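Local coordinates for pesticidal crystal protein Cry4Aa (Bacillus thuringiensis, PDB 2C9K), which binds the midgut epithelial cells of mosquito larvae as a three-domain toxin and brings about their colloid-osmotic lysis, consistent with pore formation, at residues N116-L121 against S141-A146; N148-V153 against E191-Y196; N123-P126 against D131-Y134. All coordinates share one frame; numbering follows the deposited sequence.

Contact 1. Residues N116-L121 against S141-A146; sequences NVIPEL and SSYAQA
With Tyr-143 at chi1 178°, CG opposite the backbone N, the phenol passes across Ile-118 at about a right angle and obliquely to Leu-121 of the facing helix. On Ile-118 the two branches divide the work: at chi1 -76° CG1 lies beside the backbone N, and the extended chi2 places CD1 beside Ala-146, while CG2 is turned to the tyrosine. Ile-118 CG1 rests 4.0 Å from Ala-146 CB, and CD1 of the same isoleucine is about as near, so the methyl meets both carbons of the longer isoleucine branch. CG2 approaches the outer part of the Tyr-143 ring obliquely, but is modelled too close for its spacing to be trusted. Leu-121 comes in one turn further along; its CD2 sits at the ring edge, 4.2 Å from Tyr-143 CD1, and 4.0 Å from Tyr-143 CA.

No hydrogen bond crosses this buried, hydrocarbon-rich seam. The two short segments run nearly antiparallel, at 170°, with axes 10.6 Å apart, and helix 103-123 is kinked at Pro-119, whose nitrogen makes no bond to the preceding turn. Leu-121 also packs on Leu-74 of helix 64-74, and Ser-142 on Trp-47 and Phe-50 of helix 46-58; from helix 183-208, Tyr-193 meets Ile-118 and Cys-197 meets Tyr-143, which places the contact inside the N-terminal helical bundle.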
loop_
_atom_site.group_PDB
_atom_site.type_symbol
_atom_site.label_atom_id
_atom_site.label_comp_id
_atom_site.label_asym_id
_atom_site.label_seq_id
_atom_site.Cartn_x
_atom_site.Cartn_y
_atom_site.Cartn_z
ATOM N N ASN A 116 -6.926 3.464 27.244
ATOM C CA ASN A 116 -7.546 2.321 27.900
ATOM C C ASN A 116 -8.179 1.266 26.985
ATOM O O ASN A 116 -8.003 0.067 27.213
ATOM C CB ASN A 116 -8.604 2.814 28.904
ATOM C CG ASN A 116 -7.999 3.592 30.066
ATOM O OD1 ASN A 116 -7.215 3.055 30.852
ATOM N ND2 ASN A 116 -8.361 4.866 30.176
ATOM N N VAL A 117 -8.913 1.697 25.959
ATOM C CA VAL A 117 -9.588 0.754 25.064
ATOM C C VAL A 117 -8.664 -0.109 24.211
ATOM O O VAL A 117 -8.997 -1.256 23.892
ATOM C CB VAL A 117 -10.590 1.472 24.121
ATOM C CG1 VAL A 117 -9.862 2.126 22.956
ATOM C CG2 VAL A 117 -11.617 0.477 23.617
ATOM N N ILE A 118 -7.510 0.429 23.831
ATOM C CA ILE A 118 -6.583 -0.351 23.023
ATOM C C ILE A 118 -5.887 -1.418 23.871
ATOM O O ILE A 118 -5.800 -2.576 23.460
ATOM C CB ILE A 118 -5.566 0.561 22.308
ATOM C CG1 ILE A 118 -6.257 1.244 21.124
ATOM C CG2 ILE A 118 -4.371 -0.245 21.842
ATOM C CD1 ILE A 118 -5.398 2.237 20.389
ATOM N N PRO A 119 -5.383 -1.053 25.065
ATOM C CA PRO A 119 -4.736 -2.104 25.853
ATOM C C PRO A 119 -5.788 -3.135 26.259
ATOM O O PRO A 119 -5.514 -4.334 26.319
ATOM C CB PRO A 119 -4.168 -1.341 27.041
ATOM C CG PRO A 119 -3.837 -0.012 26.446
ATOM C CD PRO A 119 -5.074 0.275 25.620
ATOM N N GLU A 120 -7.001 -2.660 26.523
ATOM C CA GLU A 120 -8.099 -3.548 26.901
ATOM C C GLU A 120 -8.235 -4.592 25.795
ATOM O O GLU A 120 -8.163 -5.799 26.042
ATOM C CB GLU A 120 -9.403 -2.755 27.020
ATOM C CG GLU A 120 -10.504 -3.451 27.804
ATOM C CD GLU A 120 -11.766 -2.597 27.923
ATOM O OE1 GLU A 120 -11.640 -1.363 28.135
ATOM O OE2 GLU A 120 -12.879 -3.163 27.815
ATOM N N LEU A 121 -8.416 -4.101 24.572
ATOM C CA LEU A 121 -8.559 -4.947 23.397
ATOM C C LEU A 121 -7.507 -6.044 23.361
ATOM O O LEU A 121 -7.836 -7.229 23.321
ATOM C CB LEU A 121 -8.446 -4.101 22.129
ATOM C CG LEU A 121 -8.462 -4.880 20.814
ATOM C CD1 LEU A 121 -9.798 -5.576 20.671
ATOM C CD2 LEU A 121 -8.214 -3.941 19.652
ATOM N N SER A 141 -6.641 -5.772 12.516
ATOM C CA SER A 141 -7.273 -4.807 11.626
ATOM C C SER A 141 -8.147 -3.809 12.393
ATOM O O SER A 141 -8.186 -2.630 12.054
ATOM C CB SER A 141 -8.078 -5.519 10.524
ATOM O OG SER A 141 -9.276 -6.085 11.005
ATOM N N SER A 142 -8.844 -4.269 13.426
ATOM C CA SER A 142 -9.676 -3.376 14.233
ATOM C C SER A 142 -8.736 -2.505 15.075
ATOM O O SER A 142 -8.983 -1.318 15.307
ATOM C CB SER A 142 -10.589 -4.193 15.149
ATOM O OG SER A 142 -11.371 -5.103 14.393
ATOM N N TYR A 143 -7.650 -3.113 15.535
ATOM C CA TYR A 143 -6.664 -2.403 16.320
ATOM C C TYR A 143 -6.227 -1.174 15.536
ATOM O O TYR A 143 -6.173 -0.065 16.071
ATOM C CB TYR A 143 -5.450 -3.294 16.559
ATOM C CG TYR A 143 -4.341 -2.620 17.332
ATOM C CD1 TYR A 143 -4.361 -2.578 18.724
ATOM C CD2 TYR A 143 -3.284 -2.003 16.673
ATOM C CE1 TYR A 143 -3.356 -1.947 19.439
ATOM C CE2 TYR A 143 -2.274 -1.361 17.383
ATOM C CZ TYR A 143 -2.315 -1.340 18.767
ATOM O OH TYR A 143 -1.306 -0.723 19.479
ATOM N N ALA A 144 -5.916 -1.385 14.261
ATOM C CA ALA A 144 -5.454 -0.318 13.384
ATOM C C ALA A 144 -6.406 0.862 13.331
ATOM O O ALA A 144 -5.990 1.992 13.571
ATOM C CB ALA A 144 -5.199 -0.861 11.976
ATOM N N GLN A 145 -7.673 0.619 13.017
ATOM C CA GLN A 145 -8.634 1.713 12.961
ATOM C C GLN A 145 -8.626 2.504 14.266
ATOM O O GLN A 145 -8.661 3.734 14.254
ATOM C CB GLN A 145 -10.036 1.180 12.682
ATOM C CG GLN A 145 -10.239 0.685 11.260
ATOM C CD GLN A 145 -9.947 1.757 10.225
ATOM O OE1 GLN A 145 -10.238 2.930 10.439
ATOM N NE2 GLN A 145 -9.379 1.354 9.091
ATOM N N ALA A 146 -8.570 1.796 15.389
ATOM C CA ALA A 146 -8.543 2.445 16.697
ATOM C C ALA A 146 -7.321 3.351 16.832
ATOM O O ALA A 146 -7.452 4.535 17.141
ATOM C CB ALA A 146 -8.537 1.403 17.806
#

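Contact 2. Residues N148-V153 against E191-Y196; sequences NLHLTV and EDYTNY
His-150 and Leu-151 meet Tyr-193 between two stretches of regular helix, each in the middle of a longer one. In 148-153 the carbonyl of Asn-148 receives the amide of Thr-152, N to O 2.8 Å. In 191-196 the corresponding bond joins Asn-195 N to Glu-191 O at 3.0 Å. Asn-148 O has a second donor: Thr-152 OG1 folds back to it at 2.8 Å, standing well above the carbonyl plane, 43° out of it, so a single oxygen serves both the backbone and the side chain of Thr-152.

Tyr-193 is the one residue of 191-196 that touches 148-153. Its CG lies anti to the carbonyl carbon (chi1 -74°), which directs the ring at the other helix, and both partners touch its rim. Leu-151 runs alongside in the opposite sense, and its branch point, Leu-151 CG, lies 3.8 Å from Tyr-193 CD1. Both leucine methyls are about as near to that carbon, Leu-151 CD2 standing 4.0 Å from Tyr-193 CD1. The side chains of His-150 and Tyr-193 cross at about a right angle; their rings meet rim to rim, centroids 5.7 Å apart and planes at 65°, neither lying over the other's face. On the side of helix 103-123, His-150 also meets the rings of Phe-114 and His-111. Buried apolar and aromatic side chains packing one helix on the next are in keeping with the delta-endotoxin N-terminal bundle, in which helix 140-164 corresponds to the central helix, ringed by the others.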
loop_
_atom_site.group_PDB
_atom_site.type_symbol
_atom_site.label_atom_id
_atom_site.label_comp_id
_atom_site.label_asym_id
_atom_site.label_seq_id
_atom_site.Cartn_x
_atom_site.Cartn_y
_atom_site.Cartn_z
ATOM N N ASN A 148 -5.425 4.647 14.584
ATOM C CA ASN A 148 -5.455 5.755 13.643
ATOM C C ASN A 148 -6.333 6.869 14.196
ATOM O O ASN A 148 -5.935 8.034 14.205
ATOM C CB ASN A 148 -5.968 5.289 12.277
ATOM C CG ASN A 148 -6.023 6.416 11.253
ATOM O OD1 ASN A 148 -7.102 6.817 10.811
ATOM N ND2 ASN A 148 -4.859 6.933 10.875
ATOM N N LEU A 149 -7.529 6.518 14.657
ATOM C CA LEU A 149 -8.414 7.525 15.232
ATOM C C LEU A 149 -7.621 8.209 16.336
ATOM O O LEU A 149 -7.552 9.442 16.403
ATOM C CB LEU A 149 -9.671 6.879 15.823
ATOM C CG LEU A 149 -10.627 6.291 14.790
ATOM C CD1 LEU A 149 -11.749 5.513 15.468
ATOM C CD2 LEU A 149 -11.166 7.420 13.943
ATOM N N HIS A 150 -7.007 7.397 17.191
ATOM C CA HIS A 150 -6.211 7.921 18.282
ATOM C C HIS A 150 -5.190 8.920 17.754
ATOM O O HIS A 150 -5.136 10.060 18.214
ATOM C CB HIS A 150 -5.490 6.788 19.014
ATOM C CG HIS A 150 -4.814 7.228 20.274
ATOM N ND1 HIS A 150 -5.013 8.475 20.828
ATOM C CD2 HIS A 150 -3.947 6.590 21.093
ATOM C CE1 HIS A 150 -4.295 8.589 21.929
ATOM N NE2 HIS A 150 -3.640 7.458 22.111
ATOM N N LEU A 151 -4.385 8.501 16.781
ATOM C CA LEU A 151 -3.366 9.384 16.214
ATOM C C LEU A 151 -3.950 10.674 15.632
ATOM O O LEU A 151 -3.296 11.722 15.659
ATOM C CB LEU A 151 -2.565 8.649 15.130
ATOM C CG LEU A 151 -1.604 7.549 15.596
ATOM C CD1 LEU A 151 -1.080 6.761 14.408
ATOM C CD2 LEU A 151 -0.453 8.178 16.374
ATOM N N THR A 152 -5.179 10.602 15.121
ATOM C CA THR A 152 -5.823 11.767 14.511
ATOM C C THR A 152 -6.199 12.868 15.496
ATOM O O THR A 152 -6.047 14.051 15.195
ATOM C CB THR A 152 -7.082 11.367 13.724
ATOM O OG1 THR A 152 -6.764 10.303 12.819
ATOM C CG2 THR A 152 -7.586 12.539 12.921
ATOM N N VAL A 153 -6.698 12.492 16.667
ATOM C CA VAL A 153 -7.064 13.499 17.651
ATOM C C VAL A 153 -5.806 14.122 18.241
ATOM O O VAL A 153 -5.780 15.312 18.528
ATOM C CB VAL A 153 -7.930 12.917 18.784
ATOM C CG1 VAL A 153 -8.103 13.950 19.884
ATOM C CG2 VAL A 153 -9.296 12.521 18.235
ATOM N N GLU A 191 5.251 5.927 16.786
ATOM C CA GLU A 191 6.272 4.903 16.854
ATOM C C GLU A 191 5.726 3.574 17.368
ATOM O O GLU A 191 5.907 2.538 16.722
ATOM C CB GLU A 191 7.429 5.364 17.737
ATOM C CG GLU A 191 8.561 4.348 17.817
ATOM C CD GLU A 191 9.768 4.878 18.558
ATOM O OE1 GLU A 191 10.205 6.005 18.251
ATOM O OE2 GLU A 191 10.288 4.169 19.439
ATOM N N ASP A 192 5.059 3.597 18.517
ATOM C CA ASP A 192 4.526 2.369 19.090
ATOM C C ASP A 192 3.517 1.670 18.208
ATOM O O ASP A 192 3.602 0.465 17.992
ATOM C CB ASP A 192 3.901 2.641 20.452
ATOM C CG ASP A 192 4.927 3.030 21.487
ATOM O OD1 ASP A 192 6.137 2.807 21.248
ATOM O OD2 ASP A 192 4.520 3.548 22.550
ATOM N N TYR A 193 2.554 2.425 17.703
ATOM C CA TYR A 193 1.529 1.860 16.836
ATOM C C TYR A 193 2.132 1.252 15.572
ATOM O O TYR A 193 1.741 0.169 15.148
ATOM C CB TYR A 193 0.509 2.938 16.491
ATOM C CG TYR A 193 -0.409 3.256 17.647
ATOM C CD1 TYR A 193 -1.045 4.491 17.743
ATOM C CD2 TYR A 193 -0.672 2.303 18.635
ATOM C CE1 TYR A 193 -1.918 4.769 18.795
ATOM C CE2 TYR A 193 -1.548 2.574 19.687
ATOM C CZ TYR A 193 -2.165 3.806 19.760
ATOM O OH TYR A 193 -3.043 4.070 20.785
ATOM N N THR A 194 3.094 1.944 14.975
ATOM C CA THR A 194 3.751 1.435 13.780
ATOM C C THR A 194 4.424 0.100 14.085
ATOM O O THR A 194 4.112 -0.904 13.457
ATOM C CB THR A 194 4.814 2.422 13.256
ATOM O OG1 THR A 194 4.164 3.578 12.717
ATOM C CG2 THR A 194 5.654 1.772 12.169
ATOM N N ASN A 195 5.332 0.099 15.060
ATOM C CA ASN A 195 6.059 -1.105 15.444
ATOM C C ASN A 195 5.180 -2.271 15.897
ATOM O O ASN A 195 5.535 -3.432 15.691
ATOM C CB ASN A 195 7.073 -0.792 16.552
ATOM C CG ASN A 195 8.194 0.137 16.089
ATOM O OD1 ASN A 195 8.746 -0.033 15.002
ATOM N ND2 ASN A 195 8.542 1.114 16.927
ATOM N N TYR A 196 4.039 -1.977 16.514
ATOM C CA TYR A 196 3.153 -3.037 16.986
ATOM C C TYR A 196 2.427 -3.698 15.828
ATOM O O TYR A 196 2.426 -4.922 15.715
ATOM C CB TYR A 196 2.123 -2.497 17.978
ATOM C CG TYR A 196 1.144 -3.559 18.444
ATOM C CD1 TYR A 196 1.544 -4.558 19.334
ATOM C CD2 TYR A 196 -0.162 -3.603 17.951
ATOM C CE1 TYR A 196 0.672 -5.576 19.716
ATOM C CE2 TYR A 196 -1.040 -4.613 18.327
ATOM C CZ TYR A 196 -0.611 -5.599 19.209
ATOM O OH TYR A 196 -1.451 -6.627 19.565
#

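Contact 3. Residues N123-P126 against D131-Y134; sequences NSCP and DCDY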
loop_
_atom_site.group_PDB
_atom_site.type_symbol
_atom_site.label_atom_id
_atom_site.label_comp_id
_atom_site.label_asym_id
_atom_site.label_seq_id
_atom_site.Cartn_x
_atom_site.Cartn_y
_atom_site.Cartn_z
ATOM N N ASN A 123 -5.378 -7.066 25.727
ATOM C CA ASN A 123 -5.270 -7.907 26.908
ATOM C C ASN A 123 -6.475 -8.790 27.183
ATOM O O ASN A 123 -6.449 -9.613 28.094
ATOM C CB ASN A 123 -4.931 -7.047 28.122
ATOM C CG ASN A 123 -3.595 -6.334 27.963
ATOM O OD1 ASN A 123 -2.561 -6.973 27.759
ATOM N ND2 ASN A 123 -3.613 -5.007 28.045
ATOM N N SER A 124 -7.527 -8.639 26.388
ATOM C CA SER A 124 -8.715 -9.468 26.563
ATOM C C SER A 124 -8.611 -10.697 25.660
ATOM O O SER A 124 -9.534 -11.011 24.905
ATOM C CB SER A 124 -9.978 -8.670 26.226
ATOM O OG SER A 124 -10.155 -7.606 27.143
ATOM N N CYS A 125 -7.483 -11.395 25.752
ATOM C CA CYS A 125 -7.239 -12.572 24.927
ATOM C C CYS A 125 -7.306 -13.887 25.702
ATOM O O CYS A 125 -7.313 -13.899 26.931
ATOM C CB CYS A 125 -5.867 -12.449 24.259
ATOM S SG CYS A 125 -4.457 -12.589 25.400
ATOM N N PRO A 126 -7.374 -15.018 24.983
ATOM C CA PRO A 126 -7.433 -16.326 25.633
ATOM C C PRO A 126 -6.199 -16.534 26.517
ATOM O O PRO A 126 -5.127 -15.996 26.230
ATOM C CB PRO A 126 -7.472 -17.287 24.451
ATOM C CG PRO A 126 -8.232 -16.517 23.440
ATOM C CD PRO A 126 -7.597 -15.152 23.534
ATOM N N ASP A 131 -2.334 -18.851 21.805
ATOM C CA ASP A 131 -3.743 -18.664 21.498
ATOM C C ASP A 131 -4.092 -17.189 21.682
ATOM O O ASP A 131 -5.143 -16.724 21.236
ATOM C CB ASP A 131 -4.601 -19.530 22.417
ATOM C CG ASP A 131 -5.851 -20.040 21.731
ATOM O OD1 ASP A 131 -6.686 -19.213 21.290
ATOM O OD2 ASP A 131 -5.995 -21.276 21.630
ATOM N N CYS A 132 -3.200 -16.460 22.346
ATOM C CA CYS A 132 -3.399 -15.036 22.576
ATOM C C CYS A 132 -2.807 -14.288 21.389
ATOM O O CYS A 132 -3.300 -13.227 21.002
ATOM C CB CYS A 132 -2.715 -14.589 23.872
ATOM S SG CYS A 132 -2.833 -12.796 24.180
ATOM N N ASP A 133 -1.745 -14.847 20.817
ATOM C CA ASP A 133 -1.098 -14.240 19.661
ATOM C C ASP A 133 -2.044 -14.307 18.475
ATOM O O ASP A 133 -2.115 -13.382 17.673
ATOM C CB ASP A 133 0.200 -14.975 19.324
ATOM C CG ASP A 133 1.357 -14.536 20.196
ATOM O OD1 ASP A 133 1.855 -13.405 20.004
ATOM O OD2 ASP A 133 1.767 -15.318 21.080
ATOM N N TYR A 134 -2.774 -15.411 18.376
ATOM C CA TYR A 134 -3.719 -15.607 17.287
ATOM C C TYR A 134 -4.896 -14.654 17.424
ATOM O O TYR A 134 -5.406 -14.151 16.426
ATOM C CB TYR A 134 -4.216 -17.055 17.269
ATOM C CG TYR A 134 -5.304 -17.309 16.252
ATOM C CD1 TYR A 134 -5.087 -17.074 14.892
ATOM C CD2 TYR A 134 -6.558 -17.766 16.648
ATOM C CE1 TYR A 134 -6.099 -17.287 13.958
ATOM C CE2 TYR A 134 -7.567 -17.981 15.723
ATOM C CZ TYR A 134 -7.333 -17.740 14.384
ATOM O OH TYR A 134 -8.336 -17.960 13.469
#
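Cys-125 and Cys-132 are covalently joined by a disulfide, SG to SG 2.0 Å, with a left-handed twist (chi3 -87°) close to the preferred right angle. The sulfurs leave their backbones differently. Cys-125 SG sits between the backbone N and the carbonyl carbon (chi1 70°), whereas Cys-132 SG is anti to its own N. The bridge brings the CA atoms of Cys-125 and Cys-132 to 5.1 Å, the shortest CA separation between the two segments.

Van der Waals packing follows beside the bridge. The pyrrolidine ring of Pro-126 crosses the Asp-131 side chain at about a right angle; its CG lies 3.8 Å from Asp-131 OD1, and its CD lies 3.7 Å from Asp-131 O. Pro-126 O also rests 3.7 Å from Cys-132 CB. The disulfide thus closes a small loop in the connection between helix 103-123 and helix 140-164, tying the chain just beyond the first of these to the short helix 129-137. In delta-endotoxins the helices corresponding to 103-123 and 140-164 form the hairpin thought to enter the membrane.

Backbone hydrogen bonding is slight by comparison. No such bond crosses between the segments, and Ser-124, at the centre of an inverse gamma turn, is spanned by a weak one from Cys-125 N to Asn-123 O, 3.1 Å long. Among the polar side chains, Ser-124 OG bonds back to the carbonyl of Glu-120 in helix 103-123, while Tyr-134 OH reaches Lys-60 O and Asp-133 forms a salt bridge with Lys-203 of helix 183-208.

In the fold
All three contacts belong to the N-terminal helical domain, and their character changes from its interior outward. Contacts 1 and 2 are buried and share helix 140-164, which meets helix 103-123 in the first and helix 183-208 in the second; with centres 10 Å apart they touch one another, the side chains of Ile-118 and Tyr-143 packing against Tyr-193. Both rely on apolar and aromatic contact, contact 1 through aliphatic side chains and one phenol and contact 2 through two rings and a leucine. Contact 3, only partly buried, is nested in sequence inside the loop that contact 1 closes, and depends on a covalent bridge rather than helix packing.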